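Local coordinates for protein restriction endonuclease Hpy99I (Helicobacter pylori, PDB 3GOX) that cleaves double-stranded DNA at a specific target sequence as a type II restriction endonuclease of the beta-beta-alpha-Me class, and binds zinc ions, at residues N26-V34 and I77-K85; A131-T139 and I148-V156. All coordinates share one frame; numbering follows the deposited sequence.

Contact 1. Residues N26-V34 and I77-K85; sequences NIVPNSVGV and ICNICHILK. With ZN (zinc ion), chain E.
Ser31 and Ile83 face each other in a single beta bridge, made by the bonds of the residues next to them: Leu84 N gives its proton to Asn30 O at 2.9 Å, almost straight at 175°, and Val32 N reaches His82 O at 2.8 Å. Val32 packs against 77-85 through one methyl. With CG1 anti to the backbone N (chi1 179°), CG2 is left beside that N, where it lies close to His82 O and meets Ile77 CG2 at 3.9 Å, the two side chains crossing at about a right angle. A second apolar touch lies at the other end, where the outstretched Ile83 brings CD1 to Val28 CG2 at 3.5 Å; its CG1 passes Ser31 OG on the way. That hydroxyl is turned back into its own segment and bonds Val28 O at 2.7 Å, coming from the same face of the carbonyl as Ser31 N, so two donors grip one oxygen and tie up the type II turn 28-31.

The bridge fastens the start of strand 32-39 of the SH3-like sheet, and the turn before it, to a zinc knuckle, in which Cys78 and Cys81 bind one zinc ion with Cys107 and Cys110. Ile80 N donates to Cys78 SG, a bond that probably tempers the charge on the thiolate. Just beyond, the His82 ring is fixed at both nitrogens: ND1 donates to Ile80 O at 3.3 Å, that oxygen lying at the ring edge, and NE2 bonds Thr152 of the second subunit. Cys78 O sits over one ring face, toward the rim. Water completes the seam, one molecule accepting from Asn30 ND2 while donating to Leu84 O at 2.8 Å.

Contact 2. Residues A131-T139 and I148-V156; sequences APPKGSVFT and IVGVTANLV
Leu155 sets its CD1 methyl squarely over the Phe138 ring, 3.5 Å from the ring centroid and only 3° off the normal, a CH-pi contact. Its other methyl, CD2, lies 3.5 Å from Phe138 CE2, so both methyls of the leucine lie against the aromatic group. Pro132 reaches the CD1 methyl as well, its CG 3.8 Å from Leu155 CD1. Val149 fills the place beside them: CG2 touches Phe138 CB at 3.6 Å and also lies against Ser136 OG, while CB backs onto Pro133 O. A chi1 of -180° swings Val149 CG1 away from its own nitrogen and turns CG2 toward Phe138 and Ser136.

These residues stand where the short hairpin of strands 137-139 and 146-148 runs into the loop before strand 155-159, in the region related to endonuclease VII of the His-Me finger clan. Leu155 opens the first strand of what is probably the beta-beta-alpha-Me motif, strands 155-159 and 166-171 followed by helix 172-180. Val137 and Ile148 form an antiparallel non-hydrogen-bonded pair. Past it, Val149 N donates to Ser136 O and Gly135 N to Val149 O, both at 2.9 Å, so both the N-H and the C=O of Val149 are bonded to segment 131-139.

Behind this layer, the type II turn 133-136 is braced by Ser136 OG, which bonds Pro133 O at 2.6 Å in the carbonyl plane; Ser136 N shares that acceptor. On the other segment Thr152 OG1 accepts from Ile148 N. Farther out, Trp169 touches Pro132 and Leu155, and Val156 packs on a DNA phosphate.

Contact 1 closes before contact 2 opens along the chain, and the two lie on opposite sides of the chain's centre, with their own centres about 42 Å apart and nearest atoms about 21 Å apart. They share no sheet: contact 1 joins the five-stranded SH3-like sheet to the first zinc site, whereas contact 2 sits beside the second, at the hairpin 137-139/146-148 and strand 155-159. Helices 108-115 and 121-128 fall between them in sequence. The dimer nevertheless brings the two regions together: segment 77-85 of one subunit is linked to segment 148-156 of the other, and Val34 packs on Val137 of the partner subunit.

Contact 1. Residues N26-V34 and I77-K85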
loop_
_atom_site.group_PDB
_atom_site.type_symbol
_atom_site.label_atom_id
_atom_site.label_comp_id
_atom_site.label_asym_id
_atom_site.label_seq_id
_atom_site.Cartn_x
_atom_site.Cartn_y
_atom_site.Cartn_z
ATOM N N ASN A 26 16.569 30.748 -2.836
ATOM C CA ASN A 26 15.298 30.008 -2.838
ATOM C C ASN A 26 15.144 29.077 -1.657
ATOM O O ASN A 26 14.047 28.555 -1.426
ATOM C CB ASN A 26 15.165 29.131 -4.093
ATOM C CG ASN A 26 15.114 29.922 -5.363
ATOM O OD1 ASN A 26 14.494 30.982 -5.432
ATOM N ND2 ASN A 26 15.748 29.384 -6.411
ATOM N N ILE A 27 16.234 28.853 -0.920
ATOM C CA ILE A 27 16.280 27.831 0.124
ATOM C C ILE A 27 15.897 28.421 1.475
ATOM O O ILE A 27 16.595 29.289 1.988
ATOM C CB ILE A 27 17.688 27.240 0.230
ATOM C CG1 ILE A 27 18.133 26.691 -1.126
ATOM C CG2 ILE A 27 17.740 26.175 1.313
ATOM C CD1 ILE A 27 17.243 25.628 -1.725
ATOM N N VAL A 28 14.805 27.925 2.051
ATOM C CA VAL A 28 14.342 28.430 3.348
ATOM C C VAL A 28 15.150 27.835 4.501
ATOM O O VAL A 28 15.752 26.761 4.374
ATOM C CB VAL A 28 12.833 28.150 3.606
ATOM C CG1 VAL A 28 11.972 28.895 2.582
ATOM C CG2 VAL A 28 12.526 26.641 3.662
ATOM N N PRO A 29 15.160 28.523 5.656
ATOM C CA PRO A 29 15.817 27.945 6.811
ATOM C C PRO A 29 15.318 26.549 7.154
ATOM O O PRO A 29 14.162 26.242 6.926
ATOM C CB PRO A 29 15.523 28.942 7.936
ATOM C CG PRO A 29 15.292 30.212 7.229
ATOM C CD PRO A 29 14.605 29.855 5.959
ATOM N N ASN A 30 16.230 25.719 7.669
ATOM C CA ASN A 30 15.960 24.344 8.102
ATOM C C ASN A 30 15.816 23.349 6.965
ATOM O O ASN A 30 15.579 22.158 7.199
ATOM C CB ASN A 30 14.762 24.258 9.055
ATOM C CG ASN A 30 14.979 25.047 10.308
ATOM O OD1 ASN A 30 16.099 25.154 10.775
ATOM N ND2 ASN A 30 13.919 25.629 10.843
ATOM N N SER A 31 16.064 23.810 5.741
ATOM C CA SER A 31 16.184 22.907 4.587
ATOM C C SER A 31 17.385 22.014 4.775
ATOM O O SER A 31 18.478 22.513 5.053
ATOM C CB SER A 31 16.347 23.713 3.305
ATOM O OG SER A 31 15.189 24.478 3.013
ATOM N N VAL A 32 17.201 20.703 4.616
ATOM C CA VAL A 32 18.275 19.718 4.736
ATOM C C VAL A 32 19.012 19.595 3.414
ATOM O O VAL A 32 18.420 19.482 2.339
ATOM C CB VAL A 32 17.738 18.332 5.166
ATOM C CG1 VAL A 32 18.879 17.288 5.265
ATOM C CG2 VAL A 32 17.024 18.473 6.503
ATOM N N GLY A 33 20.334 19.592 3.517
ATOM C CA GLY A 33 21.208 19.355 2.382
ATOM C C GLY A 33 22.296 18.363 2.721
ATOM O O GLY A 33 22.581 18.094 3.887
ATOM N N VAL A 34 22.887 17.804 1.670
ATOM C CA VAL A 34 24.050 16.924 1.785
ATOM C C VAL A 34 25.264 17.624 1.140
ATOM O O VAL A 34 25.165 18.277 0.080
ATOM C CB VAL A 34 23.772 15.547 1.157
ATOM C CG1 VAL A 34 23.420 15.636 -0.305
ATOM C CG2 VAL A 34 24.951 14.620 1.396
ATOM N N ILE A 77 12.501 15.001 9.425
ATOM C CA ILE A 77 12.768 15.525 8.083
ATOM C C ILE A 77 11.640 15.065 7.147
ATOM O O ILE A 77 11.392 13.860 7.022
ATOM C CB ILE A 77 14.101 15.031 7.538
ATOM C CG1 ILE A 77 15.251 15.373 8.488
ATOM C CG2 ILE A 77 14.353 15.624 6.140
ATOM C CD1 ILE A 77 16.584 14.658 8.138
ATOM N N CYS A 78 10.951 16.005 6.489
ATOM C CA CYS A 78 9.858 15.673 5.575
ATOM C C CYS A 78 10.398 14.974 4.322
ATOM O O CYS A 78 11.430 15.371 3.797
ATOM C CB CYS A 78 9.089 16.926 5.190
ATOM S SG CYS A 78 7.824 16.656 3.922
ATOM N N ASN A 79 9.703 13.947 3.831
ATOM C CA ASN A 79 10.180 13.196 2.672
ATOM C C ASN A 79 9.920 13.851 1.331
ATOM O O ASN A 79 10.356 13.318 0.303
ATOM C CB ASN A 79 9.626 11.767 2.658
ATOM C CG ASN A 79 8.186 11.716 2.203
ATOM O OD1 ASN A 79 7.395 12.539 2.599
ATOM N ND2 ASN A 79 7.852 10.751 1.369
ATOM N N ILE A 80 9.234 14.997 1.331
ATOM C CA ILE A 80 9.015 15.744 0.096
ATOM C C ILE A 80 9.908 16.972 0.161
ATOM O O ILE A 80 10.965 17.004 -0.471
ATOM C CB ILE A 80 7.512 16.073 -0.127
ATOM C CG1 ILE A 80 6.672 14.787 -0.101
ATOM C CG2 ILE A 80 7.323 16.829 -1.426
ATOM C CD1 ILE A 80 7.039 13.760 -1.110
ATOM N N CYS A 81 9.575 17.935 0.998
ATOM C CA CYS A 81 10.348 19.168 1.054
ATOM C C CYS A 81 11.720 19.003 1.716
ATOM O O CYS A 81 12.604 19.846 1.540
ATOM C CB CYS A 81 9.549 20.285 1.758
ATOM S SG CYS A 81 9.179 20.058 3.538
ATOM N N HIS A 82 11.912 17.934 2.487
ATOM C CA HIS A 82 13.192 17.711 3.179
ATOM C C HIS A 82 13.606 18.962 3.964
ATOM O O HIS A 82 14.758 19.394 3.956
ATOM C CB HIS A 82 14.292 17.194 2.222
ATOM C CG HIS A 82 14.178 15.733 1.917
ATOM N ND1 HIS A 82 13.316 15.231 0.961
ATOM C CD2 HIS A 82 14.764 14.656 2.495
ATOM C CE1 HIS A 82 13.402 13.906 0.949
ATOM N NE2 HIS A 82 14.265 13.531 1.873
ATOM N N ILE A 83 12.649 19.494 4.704
ATOM C CA ILE A 83 12.891 20.513 5.723
ATOM C C ILE A 83 12.721 19.805 7.056
ATOM O O ILE A 83 11.843 18.931 7.206
ATOM C CB ILE A 83 11.904 21.698 5.573
ATOM C CG1 ILE A 83 12.158 22.382 4.229
ATOM C CG2 ILE A 83 12.003 22.672 6.749
ATOM C CD1 ILE A 83 11.086 23.409 3.844
ATOM N N LEU A 84 13.594 20.157 7.994
ATOM C CA LEU A 84 13.558 19.614 9.348
ATOM C C LEU A 84 12.524 20.415 10.138
ATOM O O LEU A 84 12.644 21.644 10.231
ATOM C CB LEU A 84 14.949 19.724 9.987
ATOM C CG LEU A 84 15.129 19.210 11.415
ATOM C CD1 LEU A 84 15.030 17.686 11.441
ATOM C CD2 LEU A 84 16.479 19.742 11.966
ATOM N N LYS A 85 11.496 19.726 10.635
ATOM C CA LYS A 85 10.359 20.331 11.322
ATOM C C LYS A 85 10.113 19.625 12.647
ATOM O O LYS A 85 10.507 18.482 12.837
ATOM C CB LYS A 85 9.110 20.240 10.437
ATOM C CG LYS A 85 9.199 21.073 9.186
ATOM C CD LYS A 85 7.865 21.125 8.428
ATOM C CE LYS A 85 7.970 21.997 7.178
ATOM N NZ LYS A 85 6.622 22.346 6.615
HETATM ZN ZN ZN E . 7.161 18.861 3.654
HETATM O O HOH W 1 11.289 24.089 10.045
HETATM O O HOH W 2 15.866 20.243 1.440
#

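Contact 2. Residues A131-T139 and I148-V156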
loop_
_atom_site.group_PDB
_atom_site.type_symbol
_atom_site.label_atom_id
_atom_site.label_comp_id
_atom_site.label_asym_id
_atom_site.label_seq_id
_atom_site.Cartn_x
_atom_site.Cartn_y
_atom_site.Cartn_z
ATOM N N ALA A 131 -23.768 2.595 -3.537
ATOM C CA ALA A 131 -22.797 1.871 -2.712
ATOM C C ALA A 131 -23.099 0.373 -2.689
ATOM O O ALA A 131 -24.240 -0.028 -2.484
ATOM C CB ALA A 131 -22.811 2.417 -1.306
ATOM N N PRO A 132 -22.076 -0.465 -2.915
ATOM C CA PRO A 132 -22.254 -1.898 -2.684
ATOM C C PRO A 132 -22.721 -2.174 -1.254
ATOM O O PRO A 132 -22.091 -1.700 -0.303
ATOM C CB PRO A 132 -20.839 -2.452 -2.919
ATOM C CG PRO A 132 -20.249 -1.502 -3.874
ATOM C CD PRO A 132 -20.719 -0.170 -3.412
ATOM N N PRO A 133 -23.833 -2.916 -1.096
ATOM C CA PRO A 133 -24.287 -3.179 0.266
ATOM C C PRO A 133 -23.270 -3.956 1.118
ATOM O O PRO A 133 -22.562 -4.830 0.617
ATOM C CB PRO A 133 -25.565 -4.002 0.050
ATOM C CG PRO A 133 -26.040 -3.634 -1.333
ATOM C CD PRO A 133 -24.753 -3.476 -2.099
ATOM N N LYS A 134 -23.184 -3.612 2.398
ATOM C CA LYS A 134 -22.412 -4.402 3.353
ATOM C C LYS A 134 -22.880 -5.854 3.276
ATOM O O LYS A 134 -24.071 -6.128 3.198
ATOM C CB LYS A 134 -22.587 -3.848 4.770
ATOM C CG LYS A 134 -22.225 -4.800 5.908
ATOM C CD LYS A 134 -20.720 -5.028 6.049
ATOM C CE LYS A 134 -20.299 -4.865 7.502
ATOM N NZ LYS A 134 -20.643 -3.502 8.015
ATOM N N GLY A 135 -21.933 -6.785 3.267
ATOM C CA GLY A 135 -22.274 -8.200 3.180
ATOM C C GLY A 135 -22.666 -8.690 1.801
ATOM O O GLY A 135 -23.087 -9.821 1.667
ATOM N N SER A 136 -22.546 -7.861 0.776
ATOM C CA SER A 136 -22.761 -8.315 -0.590
ATOM C C SER A 136 -21.482 -8.857 -1.202
ATOM O O SER A 136 -20.381 -8.557 -0.751
ATOM C CB SER A 136 -23.324 -7.215 -1.485
ATOM O OG SER A 136 -22.441 -6.140 -1.627
ATOM N N VAL A 137 -21.638 -9.670 -2.236
ATOM C CA VAL A 137 -20.505 -10.136 -3.022
ATOM C C VAL A 137 -20.150 -9.094 -4.084
ATOM O O VAL A 137 -20.974 -8.752 -4.947
ATOM C CB VAL A 137 -20.796 -11.507 -3.642
ATOM C CG1 VAL A 137 -19.628 -11.931 -4.551
ATOM C CG2 VAL A 137 -21.065 -12.533 -2.553
ATOM N N PHE A 138 -18.926 -8.591 -3.987
ATOM C CA PHE A 138 -18.402 -7.502 -4.806
ATOM C C PHE A 138 -17.218 -8.017 -5.627
ATOM O O PHE A 138 -16.480 -8.886 -5.170
ATOM C CB PHE A 138 -17.912 -6.414 -3.853
ATOM C CG PHE A 138 -17.292 -5.222 -4.523
ATOM C CD1 PHE A 138 -18.081 -4.274 -5.157
ATOM C CD2 PHE A 138 -15.918 -5.020 -4.476
ATOM C CE1 PHE A 138 -17.513 -3.166 -5.755
ATOM C CE2 PHE A 138 -15.350 -3.904 -5.061
ATOM C CZ PHE A 138 -16.146 -2.984 -5.699
ATOM N N THR A 139 -17.036 -7.474 -6.832
ATOM C CA THR A 139 -15.854 -7.723 -7.659
ATOM C C THR A 139 -15.217 -6.374 -7.944
ATOM O O THR A 139 -15.806 -5.512 -8.575
ATOM C CB THR A 139 -16.206 -8.491 -8.954
ATOM O OG1 THR A 139 -16.965 -9.655 -8.604
ATOM C CG2 THR A 139 -14.929 -8.900 -9.690
ATOM N N ILE A 148 -16.458 -10.227 -0.053
ATOM C CA ILE A 148 -17.700 -9.974 0.685
ATOM C C ILE A 148 -17.507 -8.636 1.390
ATOM O O ILE A 148 -16.580 -8.477 2.195
ATOM C CB ILE A 148 -17.992 -11.072 1.736
ATOM C CG1 ILE A 148 -18.093 -12.456 1.094
ATOM C CG2 ILE A 148 -19.272 -10.758 2.515
ATOM C CD1 ILE A 148 -18.008 -13.564 2.120
ATOM N N VAL A 149 -18.310 -7.649 1.002
ATOM C CA VAL A 149 -18.121 -6.268 1.431
ATOM C C VAL A 149 -18.096 -6.132 2.958
ATOM O O VAL A 149 -19.046 -6.523 3.642
ATOM C CB VAL A 149 -19.218 -5.353 0.838
ATOM C CG1 VAL A 149 -18.993 -3.900 1.297
ATOM C CG2 VAL A 149 -19.216 -5.455 -0.686
ATOM N N GLY A 150 -17.003 -5.566 3.479
ATOM C CA GLY A 150 -16.845 -5.380 4.923
ATOM C C GLY A 150 -16.451 -6.616 5.693
ATOM O O GLY A 150 -16.329 -6.557 6.917
ATOM N N VAL A 151 -16.268 -7.741 4.994
ATOM C CA VAL A 151 -15.870 -9.007 5.621
ATOM C C VAL A 151 -14.540 -9.540 5.067
ATOM O O VAL A 151 -13.610 -9.785 5.850
ATOM C CB VAL A 151 -16.982 -10.062 5.497
ATOM C CG1 VAL A 151 -16.563 -11.422 6.066
ATOM C CG2 VAL A 151 -18.230 -9.584 6.221
ATOM N N THR A 152 -14.437 -9.759 3.755
ATOM C CA THR A 152 -13.150 -10.179 3.142
ATOM C C THR A 152 -12.410 -9.090 2.353
ATOM O O THR A 152 -11.278 -9.321 1.883
ATOM C CB THR A 152 -13.252 -11.459 2.315
ATOM O OG1 THR A 152 -14.151 -11.251 1.230
ATOM C CG2 THR A 152 -13.738 -12.638 3.173
ATOM N N ALA A 153 -13.035 -7.926 2.203
ATOM C CA ALA A 153 -12.353 -6.700 1.778
ATOM C C ALA A 153 -13.208 -5.504 2.155
ATOM O O ALA A 153 -14.449 -5.552 2.124
ATOM C CB ALA A 153 -12.060 -6.705 0.289
ATOM N N ASN A 154 -12.523 -4.421 2.494
ATOM C CA ASN A 154 -13.153 -3.153 2.792
ATOM C C ASN A 154 -13.127 -2.271 1.542
ATOM O O ASN A 154 -12.129 -2.213 0.841
ATOM C CB ASN A 154 -12.469 -2.419 3.958
ATOM C CG ASN A 154 -12.629 -3.139 5.290
ATOM O OD1 ASN A 154 -13.593 -3.902 5.504
ATOM N ND2 ASN A 154 -11.698 -2.873 6.214
ATOM N N LEU A 155 -14.231 -1.593 1.272
ATOM C CA LEU A 155 -14.361 -0.735 0.102
ATOM C C LEU A 155 -14.305 0.745 0.471
ATOM O O LEU A 155 -14.594 1.136 1.612
ATOM C CB LEU A 155 -15.658 -1.026 -0.646
ATOM C CG LEU A 155 -15.904 -2.472 -1.061
ATOM C CD1 LEU A 155 -17.100 -2.504 -1.993
ATOM C CD2 LEU A 155 -14.693 -3.151 -1.686
ATOM N N VAL A 156 -13.970 1.560 -0.522
ATOM C CA VAL A 156 -13.899 3.008 -0.339
ATOM C C VAL A 156 -14.481 3.732 -1.539
ATOM O O VAL A 156 -14.499 3.177 -2.648
ATOM C CB VAL A 156 -12.443 3.486 -0.145
ATOM C CG1 VAL A 156 -11.861 2.903 1.128
ATOM C CG2 VAL A 156 -11.583 3.152 -1.369
#